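Multi-copper Oxidase CueO (Ochrobactrum, PDB 6EVG) is a laccase-like multicopper oxidase that oxidises lignin model compounds and lignosulfonate, probably passing electrons through its copper centres to dioxygen. Local coordinates at residues Asn82-Gly87 with Ala139-Leu144; Glu86-His91 with Phe130-His135; Ser210-Val215 with Arg300-Ala305. One frame throughout, in Å; residues are numbered along the deposited sequence.

Contacts 1 and 2 form one continuous patch of the N-terminal cupredoxin domain, while contact 3 belongs to the second. Contacts 1 and 2 share Glu-86 and Gly-87, their centres lie 7 Å apart, and Gln-141 OE1 of contact 1 probably hydrogen-bonds to Thr-88 OG1 of contact 2 at 2.7 Å. Contact 2 carries His-91, His-131 and His-133, three of the four histidines of two motifs that bind copper in the family; the His-133 side chain is about 12 Å from the bound copper ion, whose site comprises His-434, Cys-490 and His-495. Contact 3 is remote, its centre 33 Å from that of contact 1 and 34 Å from that of contact 2, nearest atoms about 15 and 19 Å away.

Contact 1 of 3, residues Asn82-Gly87 with Ala139-Leu144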
ATOM      1  N   ASN A  82       5.009 -20.215  -6.655  1.00  8.56           N
ATOM      2  CA  ASN A  82       5.725 -20.153  -5.394  1.00  8.72           C
ATOM      3  C   ASN A  82       7.001 -20.911  -5.487  1.00  8.49           C
ATOM      4  O   ASN A  82       7.023 -22.141  -5.417  1.00 10.15           O
ATOM      5  CB  ASN A  82       4.862 -20.676  -4.255  1.00  9.52           C
ATOM      6  CG  ASN A  82       5.553 -20.570  -2.923  1.00  8.65           C
ATOM      7  OD1 ASN A  82       6.665 -20.008  -2.841  1.00  9.72           O
ATOM      8  ND2 ASN A  82       4.933 -21.036  -1.848  1.00  9.50           N
ATOM      9  N   GLY A  83       8.118 -20.208  -5.725  1.00  8.65           N
ATOM     10  CA  GLY A  83       9.401 -20.800  -5.775  1.00  9.35           C
ATOM     11  C   GLY A  83      10.130 -20.913  -4.451  1.00  8.96           C
ATOM     12  O   GLY A  83      11.324 -21.199  -4.422  1.00 10.74           O
ATOM     13  N   MET A  84       9.421 -20.703  -3.332  1.00  8.97           N
ATOM     14  CA  MET A  84       9.997 -20.821  -1.994  1.00  9.23           C
ATOM     15  C   MET A  84       9.688 -22.177  -1.354  1.00  9.16           C
ATOM     16  O   MET A  84       8.850 -22.932  -1.827  1.00 10.89           O
ATOM     17  CB  MET A  84       9.509 -19.689  -1.113  1.00  9.39           C
ATOM     18  CG  MET A  84       9.749 -18.329  -1.720  1.00  9.44           C
ATOM     19  SD  MET A  84       9.433 -16.931  -0.581  1.00  9.10           S
ATOM     20  CE  MET A  84       7.719 -17.192  -0.190  1.00 10.39           C
ATOM     21  N   ASP A  85      10.361 -22.428  -0.239  1.00  9.23           N
ATOM     22  CA  ASP A  85      10.187 -23.652   0.577  1.00  9.65           C
ATOM     23  C   ASP A  85       9.114 -23.536   1.656  1.00  9.13           C
ATOM     24  O   ASP A  85       8.999 -24.414   2.500  1.00 10.26           O
ATOM     25  CB  ASP A  85      11.503 -24.128   1.130  1.00 10.29           C
ATOM     26  CG  ASP A  85      12.119 -23.185   2.120  1.00 11.50           C
ATOM     27  OD1 ASP A  85      11.461 -22.232   2.557  1.00 12.29           O
ATOM     28  OD2 ASP A  85      13.309 -23.376   2.399  1.00 14.82           O
ATOM     29  N   GLU A  86       8.302 -22.478   1.582  1.00  9.11           N
ATOM     30  CA  GLU A  86       7.212 -22.264   2.502  1.00  9.06           C
ATOM     31  C   GLU A  86       6.028 -21.665   1.719  1.00  8.33           C
ATOM     32  O   GLU A  86       6.238 -21.059   0.675  1.00  9.39           O
ATOM     33  CB  GLU A  86       7.574 -21.356   3.681  1.00  9.98           C
ATOM     34  CG  GLU A  86       8.034 -19.958   3.250  1.00 10.63           C
ATOM     35  CD  GLU A  86       8.177 -18.952   4.361  1.00 11.22           C
ATOM     36  OE1 GLU A  86       7.419 -19.009   5.369  1.00 14.42           O
ATOM     37  OE2 GLU A  86       9.008 -18.016   4.214  1.00 14.96           O
ATOM     38  N   GLY A  87       4.835 -21.805   2.294  1.00  8.49           N
ATOM     39  CA  GLY A  87       3.652 -21.268   1.641  1.00  8.68           C
ATOM     40  C   GLY A  87       3.681 -19.747   1.515  1.00  8.50           C
ATOM     41  O   GLY A  87       4.253 -19.056   2.368  1.00  9.32           O
ATOM     42  N   ALA A 139       4.306 -10.152   8.168  1.00  9.44           N
ATOM     43  CA  ALA A 139       5.368  -9.164   8.396  1.00  8.96           C
ATOM     44  C   ALA A 139       6.711  -9.629   7.887  1.00  8.99           C
ATOM     45  O   ALA A 139       7.462  -8.832   7.296  1.00  9.13           O
ATOM     46  CB  ALA A 139       5.469  -8.801   9.862  1.00  9.69           C
ATOM     47  N   ARG A 140       7.039 -10.882   8.143  1.00  8.93           N
ATOM     48  CA  ARG A 140       8.315 -11.404   7.719  1.00  8.74           C
ATOM     49  C   ARG A 140       8.410 -11.483   6.206  1.00  8.39           C
ATOM     50  O   ARG A 140       9.429 -11.096   5.601  1.00  9.26           O
ATOM     51  CB  ARG A 140       8.544 -12.781   8.337  1.00  9.67           C
ATOM     52  CG  ARG A 140       9.838 -13.424   7.941  1.00 10.55           C
ATOM     53  CD  ARG A 140      10.092 -14.730   8.715  1.00 11.68           C
ATOM     54  NE  ARG A 140       8.978 -15.660   8.587  1.00 12.98           N
ATOM     55  CZ  ARG A 140       8.695 -16.366   7.467  1.00 12.11           C
ATOM     56  NH1 ARG A 140       9.534 -16.394   6.438  1.00 11.87           N
ATOM     57  NH2 ARG A 140       7.622 -17.082   7.410  1.00 14.64           N
ATOM     58  N   GLN A 141       7.391 -12.059   5.565  1.00  8.52           N
ATOM     59  CA  GLN A 141       7.480 -12.214   4.089  1.00  8.68           C
ATOM     60  C   GLN A 141       7.470 -10.861   3.400  1.00  8.26           C
ATOM     61  O   GLN A 141       8.173 -10.674   2.383  1.00  9.11           O
ATOM     62  CB  GLN A 141       6.364 -13.108   3.616  1.00  8.82           C
ATOM     63  CG  GLN A 141       6.561 -14.574   3.981  1.00 10.18           C
ATOM     64  CD  GLN A 141       5.824 -15.536   3.078  1.00  9.55           C
ATOM     65  OE1 GLN A 141       5.269 -15.148   2.046  1.00 11.38           O
ATOM     66  NE2 GLN A 141       5.801 -16.814   3.446  1.00 11.28           N
ATOM     67  N   ALA A 142       6.667  -9.932   3.896  1.00  8.21           N
ATOM     68  CA  ALA A 142       6.696  -8.558   3.325  1.00  8.37           C
ATOM     69  C   ALA A 142       8.071  -7.911   3.535  1.00  7.91           C
ATOM     70  O   ALA A 142       8.658  -7.374   2.579  1.00  8.51           O
ATOM     71  CB  ALA A 142       5.608  -7.716   3.943  1.00  9.91           C
ATOM     72  N   HIS A 143       8.604  -7.986   4.742  1.00  7.96           N
ATOM     73  CA  HIS A 143       9.865  -7.294   5.009  1.00  7.67           C
ATOM     74  C   HIS A 143      11.002  -7.871   4.186  1.00  8.20           C
ATOM     75  O   HIS A 143      11.924  -7.161   3.733  1.00  8.55           O
ATOM     76  CB  HIS A 143      10.208  -7.294   6.499  1.00  8.12           C
ATOM     77  CG  HIS A 143      11.254  -6.273   6.815  1.00  8.36           C
ATOM     78  ND1 HIS A 143      10.955  -4.936   6.878  1.00  8.48           N
ATOM     79  CD2 HIS A 143      12.597  -6.352   6.991  1.00  8.91           C
ATOM     80  CE1 HIS A 143      12.095  -4.271   7.062  1.00  8.47           C
ATOM     81  NE2 HIS A 143      13.124  -5.085   7.107  1.00  8.97           N
ATOM     82  N   LEU A 144      11.004  -9.207   3.987  1.00  7.89           N
ATOM     83  CA  LEU A 144      12.010  -9.804   3.123  1.00  8.18           C
ATOM     84  C   LEU A 144      12.075  -9.129   1.788  1.00  7.41           C
ATOM     85  O   LEU A 144      13.154  -9.084   1.183  1.00  8.31           O
ATOM     86  CB  LEU A 144      11.758 -11.304   3.000  1.00  9.04           C
ATOM     87  CG  LEU A 144      12.227 -12.177   4.188  1.00 11.29           C
ATOM     88  CD1 LEU A 144      11.584 -13.557   4.111  1.00 13.41           C
ATOM     89  CD2 LEU A 144      13.724 -12.280   4.214  1.00 12.51           C
TER
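An end-on bidentate salt bridge between Glu-86 and Arg-140 ties the loop after strand 75-82 to helix 138-144 in the N-terminal cupredoxin domain. The two side chains meet tip to tip. Arg-140 NH1 gives a nearly straight bond to Glu-86 OE2 (2.8 Å, 174° at the hydrogen), and Arg-140 NH2 a second to Glu-86 OE1, also 2.8 Å. Both oxygens use their syn lone pairs, and the carboxylate and guanidinium planes are only 17° apart, so the groups form an almost flat pair of parallel bonds. Asn-137 OD1 is a further partner of Arg-140 NH2. One residue along the helix, Gln-141, extended beyond CG, reaches tip to tip with Glu-86 and on to the backbone: its NE2 donates to Gly-87 O at 2.9 Å, in the plane of the carbonyl. The amide is turned 64° against the Glu-86 carboxylate, with NE2 3.3 Å from Glu-86 CD. Gln-141 OE1 bonds with Thr-88 OG1, and Met-84 CE rests 3.9 Å from Gln-141 OE1. On the loop side, Asn-82 OD1 accepts from Met-84 N in an Asx turn, while Asn-82 ND2 donates to Glu-86 O at 2.8 Å. The paired charges probably offset one another at this partly exposed site, and bonds at both ends of the Gln-141 amide fix which way round it lies.

Contact 2 of 3, residues Glu86-His91 with Phe130-His135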
ATOM      1  N   GLU A  86       8.302 -22.478   1.582  1.00  9.11           N
ATOM      2  CA  GLU A  86       7.212 -22.264   2.502  1.00  9.06           C
ATOM      3  C   GLU A  86       6.028 -21.665   1.719  1.00  8.33           C
ATOM      4  O   GLU A  86       6.238 -21.059   0.675  1.00  9.39           O
ATOM      5  CB  GLU A  86       7.574 -21.356   3.681  1.00  9.98           C
ATOM      6  CG  GLU A  86       8.034 -19.958   3.250  1.00 10.63           C
ATOM      7  CD  GLU A  86       8.177 -18.952   4.361  1.00 11.22           C
ATOM      8  OE1 GLU A  86       7.419 -19.009   5.369  1.00 14.42           O
ATOM      9  OE2 GLU A  86       9.008 -18.016   4.214  1.00 14.96           O
ATOM     10  N   GLY A  87       4.835 -21.805   2.294  1.00  8.49           N
ATOM     11  CA  GLY A  87       3.652 -21.268   1.641  1.00  8.68           C
ATOM     12  C   GLY A  87       3.681 -19.747   1.515  1.00  8.50           C
ATOM     13  O   GLY A  87       4.253 -19.056   2.368  1.00  9.32           O
ATOM     14  N   THR A  88       3.005 -19.246   0.489  1.00  8.29           N
ATOM     15  CA  THR A  88       2.879 -17.792   0.330  1.00  8.27           C
ATOM     16  C   THR A  88       1.535 -17.503  -0.349  1.00  8.34           C
ATOM     17  O   THR A  88       0.831 -18.409  -0.787  1.00  9.03           O
ATOM     18  CB  THR A  88       4.078 -17.223  -0.446  1.00  8.50           C
ATOM     19  OG1 THR A  88       4.112 -15.803  -0.294  1.00  9.64           O
ATOM     20  CG2 THR A  88       4.011 -17.496  -1.931  1.00  9.45           C
ATOM     21  N   THR A  89       1.232 -16.200  -0.490  1.00  8.55           N
ATOM     22  CA  THR A  89       0.057 -15.761  -1.199  1.00  9.32           C
ATOM     23  C   THR A  89       0.361 -14.397  -1.826  1.00  8.02           C
ATOM     24  O   THR A  89       1.361 -13.789  -1.445  1.00  9.18           O
ATOM     25  CB  THR A  89      -1.178 -15.546  -0.218  1.00 10.98           C
ATOM     26  OG1 THR A  89      -0.826 -14.573   0.805  1.00 12.45           O
ATOM     27  CG2 THR A  89      -1.671 -16.785   0.443  1.00 12.13           C
ATOM     28  N   LEU A  90      -0.517 -13.950  -2.700  1.00  7.91           N
ATOM     29  CA  LEU A  90      -0.528 -12.523  -3.084  1.00  7.72           C
ATOM     30  C   LEU A  90      -1.957 -12.009  -2.939  1.00  7.83           C
ATOM     31  O   LEU A  90      -2.895 -12.603  -3.491  1.00  9.30           O
ATOM     32  CB  LEU A  90      -0.017 -12.275  -4.492  1.00  8.10           C
ATOM     33  CG  LEU A  90       1.460 -12.595  -4.698  1.00  8.59           C
ATOM     34  CD1 LEU A  90       1.856 -12.480  -6.153  1.00 10.09           C
ATOM     35  CD2 LEU A  90       2.382 -11.700  -3.865  1.00  8.90           C
ATOM     36  N   HIS A  91      -2.108 -10.901  -2.212  1.00  7.30           N
ATOM     37  CA  HIS A  91      -3.332 -10.109  -2.161  1.00  7.47           C
ATOM     38  C   HIS A  91      -3.230  -8.981  -3.193  1.00  7.00           C
ATOM     39  O   HIS A  91      -2.238  -8.258  -3.212  1.00  7.55           O
ATOM     40  CB  HIS A  91      -3.520  -9.534  -0.727  1.00  8.01           C
ATOM     41  CG  HIS A  91      -4.481  -8.414  -0.573  1.00  7.92           C
ATOM     42  ND1 HIS A  91      -5.751  -8.408  -1.084  1.00  8.42           N
ATOM     43  CD2 HIS A  91      -4.351  -7.243   0.125  1.00  8.68           C
ATOM     44  CE1 HIS A  91      -6.339  -7.245  -0.742  1.00  8.79           C
ATOM     45  NE2 HIS A  91      -5.511  -6.542   0.006  1.00  9.07           N
ATOM     46  N   PHE A 130       0.579  -5.413  -4.800  1.00  6.37           N
ATOM     47  CA  PHE A 130       0.305  -6.768  -4.333  1.00  6.51           C
ATOM     48  C   PHE A 130       1.430  -7.254  -3.484  1.00  6.39           C
ATOM     49  O   PHE A 130       2.597  -6.842  -3.653  1.00  7.21           O
ATOM     50  CB  PHE A 130      -0.013  -7.733  -5.516  1.00  6.84           C
ATOM     51  CG  PHE A 130       0.945  -7.723  -6.640  1.00  6.79           C
ATOM     52  CD1 PHE A 130       2.017  -8.596  -6.704  1.00  8.40           C
ATOM     53  CD2 PHE A 130       0.761  -6.888  -7.743  1.00  7.41           C
ATOM     54  CE1 PHE A 130       2.869  -8.622  -7.807  1.00  9.70           C
ATOM     55  CE2 PHE A 130       1.640  -6.885  -8.839  1.00  7.93           C
ATOM     56  CZ  PHE A 130       2.668  -7.756  -8.853  1.00  8.84           C
ATOM     57  N   HIS A 131       1.108  -8.148  -2.547  1.00  6.71           N
ATOM     58  CA  HIS A 131       2.058  -8.541  -1.503  1.00  7.08           C
ATOM     59  C   HIS A 131       1.430  -9.707  -0.743  1.00  7.43           C
ATOM     60  O   HIS A 131       0.231  -9.947  -0.862  1.00  7.57           O
ATOM     61  CB  HIS A 131       2.316  -7.351  -0.573  1.00  7.98           C
ATOM     62  CG  HIS A 131       1.064  -6.823   0.052  1.00  8.12           C
ATOM     63  ND1 HIS A 131       0.462  -7.416   1.148  1.00 11.33           N
ATOM     64  CD2 HIS A 131       0.238  -5.841  -0.333  1.00  8.15           C
ATOM     65  CE1 HIS A 131      -0.648  -6.739   1.424  1.00 11.59           C
ATOM     66  NE2 HIS A 131      -0.787  -5.749   0.561  1.00  9.13           N
ATOM     67  N   PRO A 132       2.215 -10.397   0.075  1.00  8.34           N
ATOM     68  CA  PRO A 132       1.644 -11.561   0.818  1.00  8.87           C
ATOM     69  C   PRO A 132       0.630 -11.098   1.832  1.00  8.64           C
ATOM     70  O   PRO A 132       0.682  -9.987   2.379  1.00  9.58           O
ATOM     71  CB  PRO A 132       2.852 -12.173   1.518  1.00 11.61           C
ATOM     72  CG  PRO A 132       4.030 -11.730   0.667  1.00 12.99           C
ATOM     73  CD  PRO A 132       3.654 -10.342   0.265  1.00 11.32           C
ATOM     74  N   HIS A 133      -0.305 -11.980   2.133  1.00  8.48           N
ATOM     75  CA  HIS A 133      -1.292 -11.747   3.180  1.00  8.98           C
ATOM     76  C   HIS A 133      -1.530 -13.111   3.823  1.00  8.43           C
ATOM     77  O   HIS A 133      -2.154 -14.006   3.239  1.00  9.83           O
ATOM     78  CB  HIS A 133      -2.590 -11.128   2.654  1.00 10.22           C
ATOM     79  CG  HIS A 133      -3.499 -10.745   3.773  1.00 10.92           C
ATOM     80  ND1 HIS A 133      -3.205  -9.707   4.633  1.00 11.92           N
ATOM     81  CD2 HIS A 133      -4.640 -11.305   4.223  1.00 12.42           C
ATOM     82  CE1 HIS A 133      -4.152  -9.653   5.558  1.00 12.80           C
ATOM     83  NE2 HIS A 133      -5.031 -10.629   5.341  1.00 13.21           N
ATOM     84  N   LEU A 134      -1.003 -13.269   5.031  1.00  9.25           N
ATOM     85  CA  LEU A 134      -0.917 -14.543   5.690  1.00 10.46           C
ATOM     86  C   LEU A 134      -1.419 -14.430   7.132  1.00 11.33           C
ATOM     87  O   LEU A 134      -1.592 -13.335   7.671  1.00 15.92           O
ATOM     88  CB  LEU A 134       0.544 -15.033   5.662  1.00 10.04           C
ATOM     89  CG  LEU A 134       1.100 -15.274   4.254  1.00 10.70           C
ATOM     90  CD1 LEU A 134       2.602 -15.426   4.311  1.00 12.95           C
ATOM     91  CD2 LEU A 134       0.455 -16.478   3.609  1.00 11.65           C
ATOM     92  N   HIS A 135      -1.589 -15.557   7.796  1.00 10.14           N
ATOM     93  CA  HIS A 135      -1.920 -15.655   9.219  1.00 10.68           C
ATOM     94  C   HIS A 135      -0.636 -15.775  10.015  1.00 11.06           C
ATOM     95  O   HIS A 135       0.043 -16.793   9.994  1.00 13.58           O
ATOM     96  CB  HIS A 135      -2.815 -16.873   9.409  1.00 12.33           C
ATOM     97  CG  HIS A 135      -3.164 -17.111  10.838  1.00 13.62           C
ATOM     98  ND1 HIS A 135      -3.521 -18.362  11.303  1.00 18.50           N
ATOM     99  CD2 HIS A 135      -3.239 -16.274  11.889  1.00 14.05           C
ATOM    100  CE1 HIS A 135      -3.739 -18.274  12.604  1.00 20.36           C
ATOM    101  NE2 HIS A 135      -3.610 -17.019  12.984  1.00 17.29           N
TER
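His-91 and His-131 belong to two His-X-His motifs, HWH and HPH, which in related multicopper oxidases supply ligands to the trinuclear copper cluster; here His-91 NE2 is bonded to His-437 NE2 and His-131 NE2 to His-93 ND1. Their side chains lie side by side and point the same way, from the same face of the sheet, yet the rings stand at 88° to each other with centroids 5.5 Å apart. His-91 CD2 comes obliquely to 3.9 Å from His-131 NE2, while His-131 CE1 sits at the edge of the His-91 ring, in its plane. The torsions differ: His-91 CG is anti to its backbone N (chi1 163°), whereas His-131 CG is tucked between its N and carbonyl carbon (chi1 57°). His-91 ND1 is also held by Asp-102 OD2, with His-439 stacked on the ring, and His-131 ND1 donates to Pro-132 O. The backbones carrying the rings pair antiparallel, His-91 N to His-131 O at 2.9 Å, with a weak return bond from His-131 N to His-91 O. His-133, its ring stacked on His-489, brings its CB to 3.9 Å from His-91 CB. The Leu-90 and Phe-130 side chains cross obliquely, Leu-90 CD1 3.9 Å from Phe-130 CD1. Earlier in the loop, Thr-89 and Leu-134 slide past each other in opposite directions, Leu-134 CD2 lying against both branches of the threonine. The Thr-89 hydroxyl donates to His-133 O from above the carbonyl plane, at 2.8 Å. Thr-89 N and O are buried without a hydrogen-bond partner, although Pro-132 CA directs a C-H at Thr-89 O across 3.2 Å.

Contact 3 of 3, residues Ser210-Val215 with Arg300-Ala305; sequences SPEARV and RFVVDA
Val-215 O accepts the N-H of Asp-304 at 2.8 Å and also meets the C-H of Val-303 CA at 3.3 Å. It closes a run of parallel pairing in which Ala-213 N bonds to Arg-300 O and Val-302 N to Ala-213 O, both at 2.9 Å. On one face, Glu-212 crosses Val-302 at about a right angle, its CD 3.6 Å from Val-302 CG1, and runs beside Arg-300 with OE1 against the aliphatic CD. Arg-214 brings NH1 to 3.4 Å from Val-302 CG2, and its chi3 of 76° turns NE toward Asp-304 for a long salt bridge to OD2, while Asp-304 OD1 accepts from Ala-306 N. An alanine in place of Glu-212 would probably leave Val-302 CG1 uncovered on that side and Arg-300 with less negative charge nearby, although Asp-283 still pairs with it. On the other face, Phe-301 CD1 touches Ala-213 CB, and Val-215 CG1 lies at the ring edge. Strand 212-215 is outermost in this sheet, next to 295-303 and then 282-287, with Leu-23 bonded to the backbone of Glu-212; Val-220 and Leu-222, of strand 219-226 in the domain's other sheet, pack against Val-215 and Phe-301 respectively.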
ATOM      1  N   SER A 210      19.187   5.987  -0.428  1.00 11.50           N
ATOM      2  CA  SER A 210      19.531   7.296  -1.002  1.00 13.17           C
ATOM      3  C   SER A 210      19.806   7.282  -2.496  1.00 11.44           C
ATOM      4  O   SER A 210      20.836   7.755  -2.956  1.00 13.75           O
ATOM      5  CB  SER A 210      20.651   7.899  -0.172  1.00 14.49           C
ATOM      6  OG  SER A 210      20.113   8.153   1.166  1.00 21.17           O
ATOM      7  N   PRO A 211      18.849   6.821  -3.317  1.00 10.41           N
ATOM      8  CA  PRO A 211      19.053   6.872  -4.749  1.00 10.15           C
ATOM      9  C   PRO A 211      18.885   8.281  -5.313  1.00 10.56           C
ATOM     10  O   PRO A 211      18.378   9.185  -4.620  1.00 10.93           O
ATOM     11  CB  PRO A 211      17.939   5.973  -5.289  1.00 10.71           C
ATOM     12  CG  PRO A 211      16.825   6.131  -4.272  1.00 10.34           C
ATOM     13  CD  PRO A 211      17.533   6.280  -2.948  1.00 10.13           C
ATOM     14  N   GLU A 212      19.301   8.418  -6.584  1.00 11.54           N
ATOM     15  CA  GLU A 212      19.143   9.669  -7.305  1.00 11.78           C
ATOM     16  C   GLU A 212      18.379   9.386  -8.596  1.00 12.34           C
ATOM     17  O   GLU A 212      18.725   8.467  -9.362  1.00 13.84           O
ATOM     18  CB  GLU A 212      20.497  10.268  -7.626  1.00 14.61           C
ATOM     19  CG  GLU A 212      20.478  11.660  -8.192  1.00 18.38           C
ATOM     20  CD  GLU A 212      21.868  12.320  -8.145  1.00 24.75           C
ATOM     21  OE1 GLU A 212      22.324  12.659  -7.017  1.00 29.80           O
ATOM     22  OE2 GLU A 212      22.479  12.433  -9.212  1.00 29.95           O
ATOM     23  N   ALA A 213      17.335  10.167  -8.850  1.00 11.80           N
ATOM     24  CA  ALA A 213      16.543  10.111 -10.069  1.00 12.13           C
ATOM     25  C   ALA A 213      16.854  11.304 -10.944  1.00 11.81           C
ATOM     26  O   ALA A 213      16.870  12.430 -10.461  1.00 15.22           O
ATOM     27  CB  ALA A 213      15.061  10.069  -9.797  1.00 12.98           C
ATOM     28  N   ARG A 214      17.027  11.081 -12.233  1.00 12.28           N
ATOM     29  CA  ARG A 214      17.112  12.159 -13.233  1.00 12.56           C
ATOM     30  C   ARG A 214      15.759  12.385 -13.836  1.00 12.62           C
ATOM     31  O   ARG A 214      15.097  11.409 -14.209  1.00 18.06           O
ATOM     32  CB  ARG A 214      18.185  11.815 -14.291  1.00 16.16           C
ATOM     33  CG  ARG A 214      19.571  11.607 -13.686  1.00 21.34           C
ATOM     34  CD  ARG A 214      20.648  11.381 -14.715  1.00 28.42           C
ATOM     35  NE  ARG A 214      21.008  12.634 -15.370  1.00 38.35           N
ATOM     36  CZ  ARG A 214      21.775  13.592 -14.827  1.00 43.26           C
ATOM     37  NH1 ARG A 214      22.317  13.438 -13.609  1.00 50.04           N
ATOM     38  NH2 ARG A 214      21.996  14.720 -15.505  1.00 47.69           N
ATOM     39  N   VAL A 215      15.347  13.654 -13.940  1.00 11.51           N
ATOM     40  CA  VAL A 215      14.005  13.966 -14.431  1.00 11.08           C
ATOM     41  C   VAL A 215      14.092  15.075 -15.468  1.00 11.46           C
ATOM     42  O   VAL A 215      15.035  15.903 -15.436  1.00 12.35           O
ATOM     43  CB  VAL A 215      13.048  14.373 -13.290  1.00 12.82           C
ATOM     44  CG1 VAL A 215      12.684  13.155 -12.432  1.00 14.05           C
ATOM     45  CG2 VAL A 215      13.615  15.505 -12.453  1.00 14.23           C
ATOM     46  N   ARG A 300      17.202  11.912  -3.991  1.00  9.58           N
ATOM     47  CA  ARG A 300      17.457  13.175  -4.679  1.00 10.15           C
ATOM     48  C   ARG A 300      16.921  13.140  -6.092  1.00 10.41           C
ATOM     49  O   ARG A 300      17.035  12.114  -6.741  1.00 11.75           O
ATOM     50  CB  ARG A 300      18.970  13.456  -4.664  1.00 11.60           C
ATOM     51  CG  ARG A 300      19.339  14.829  -5.302  1.00 13.46           C
ATOM     52  CD  ARG A 300      20.750  15.194  -4.954  1.00 16.65           C
ATOM     53  NE  ARG A 300      21.159  16.518  -5.341  1.00 24.10           N
ATOM     54  CZ  ARG A 300      20.885  17.699  -4.739  1.00 28.63           C
ATOM     55  NH1 ARG A 300      20.017  17.805  -3.759  1.00 33.66           N
ATOM     56  NH2 ARG A 300      21.464  18.820  -5.198  1.00 35.29           N
ATOM     57  N   PHE A 301      16.389  14.261  -6.552  1.00 10.12           N
ATOM     58  CA  PHE A 301      15.999  14.468  -7.949  1.00 10.32           C
ATOM     59  C   PHE A 301      16.959  15.498  -8.550  1.00 11.03           C
ATOM     60  O   PHE A 301      17.169  16.579  -7.981  1.00 12.68           O
ATOM     61  CB  PHE A 301      14.582  15.040  -8.036  1.00 10.44           C
ATOM     62  CG  PHE A 301      13.537  14.098  -7.583  1.00 10.37           C
ATOM     63  CD1 PHE A 301      13.019  13.153  -8.460  1.00 11.13           C
ATOM     64  CD2 PHE A 301      13.044  14.115  -6.309  1.00 11.03           C
ATOM     65  CE1 PHE A 301      12.036  12.297  -8.070  1.00 12.27           C
ATOM     66  CE2 PHE A 301      12.054  13.189  -5.893  1.00 13.09           C
ATOM     67  CZ  PHE A 301      11.557  12.306  -6.799  1.00 12.25           C
ATOM     68  N   VAL A 302      17.506  15.182  -9.712  1.00 11.61           N
ATOM     69  CA  VAL A 302      18.344  16.070 -10.487  1.00 12.83           C
ATOM     70  C   VAL A 302      17.718  16.241 -11.880  1.00 12.34           C
ATOM     71  O   VAL A 302      17.249  15.299 -12.440  1.00 14.47           O
ATOM     72  CB  VAL A 302      19.767  15.562 -10.563  1.00 14.99           C
ATOM     73  CG1 VAL A 302      20.432  15.455  -9.199  1.00 16.95           C
ATOM     74  CG2 VAL A 302      19.900  14.314 -11.341  1.00 22.01           C
ATOM     75  N   VAL A 303      17.684  17.457 -12.365  1.00 13.23           N
ATOM     76  CA  VAL A 303      17.109  17.737 -13.669  1.00 14.26           C
ATOM     77  C   VAL A 303      18.112  17.510 -14.770  1.00 15.81           C
ATOM     78  O   VAL A 303      19.208  17.993 -14.655  1.00 21.56           O
ATOM     79  CB  VAL A 303      16.554  19.156 -13.747  1.00 18.66           C
ATOM     80  CG1 VAL A 303      15.888  19.440 -15.064  1.00 24.65           C
ATOM     81  CG2 VAL A 303      15.536  19.345 -12.620  1.00 23.06           C
ATOM     82  N   ASP A 304      17.689  16.766 -15.803  1.00 16.15           N
ATOM     83  CA  ASP A 304      18.556  16.505 -16.949  1.00 19.12           C
ATOM     84  C   ASP A 304      18.058  17.331 -18.089  1.00 21.63           C
ATOM     85  O   ASP A 304      16.980  17.070 -18.663  1.00 18.52           O
ATOM     86  CB  ASP A 304      18.547  15.016 -17.335  1.00 21.53           C
ATOM     87  CG  ASP A 304      19.438  14.684 -18.533  1.00 25.83           C
ATOM     88  OD1 ASP A 304      19.897  15.607 -19.241  1.00 30.96           O
ATOM     89  OD2 ASP A 304      19.655  13.470 -18.780  1.00 35.55           O
ATOM     90  N   ALA A 305      18.928  18.272 -18.458  1.00 24.81           N
ATOM     91  CA  ALA A 305      18.679  19.220 -19.502  1.00 26.08           C
ATOM     92  C   ALA A 305      18.554  18.607 -20.892  1.00 26.44           C
ATOM     93  O   ALA A 305      18.075  19.297 -21.783  1.00 32.21           O
ATOM     94  CB  ALA A 305      19.791  20.292 -19.505  1.00 31.95           C
TER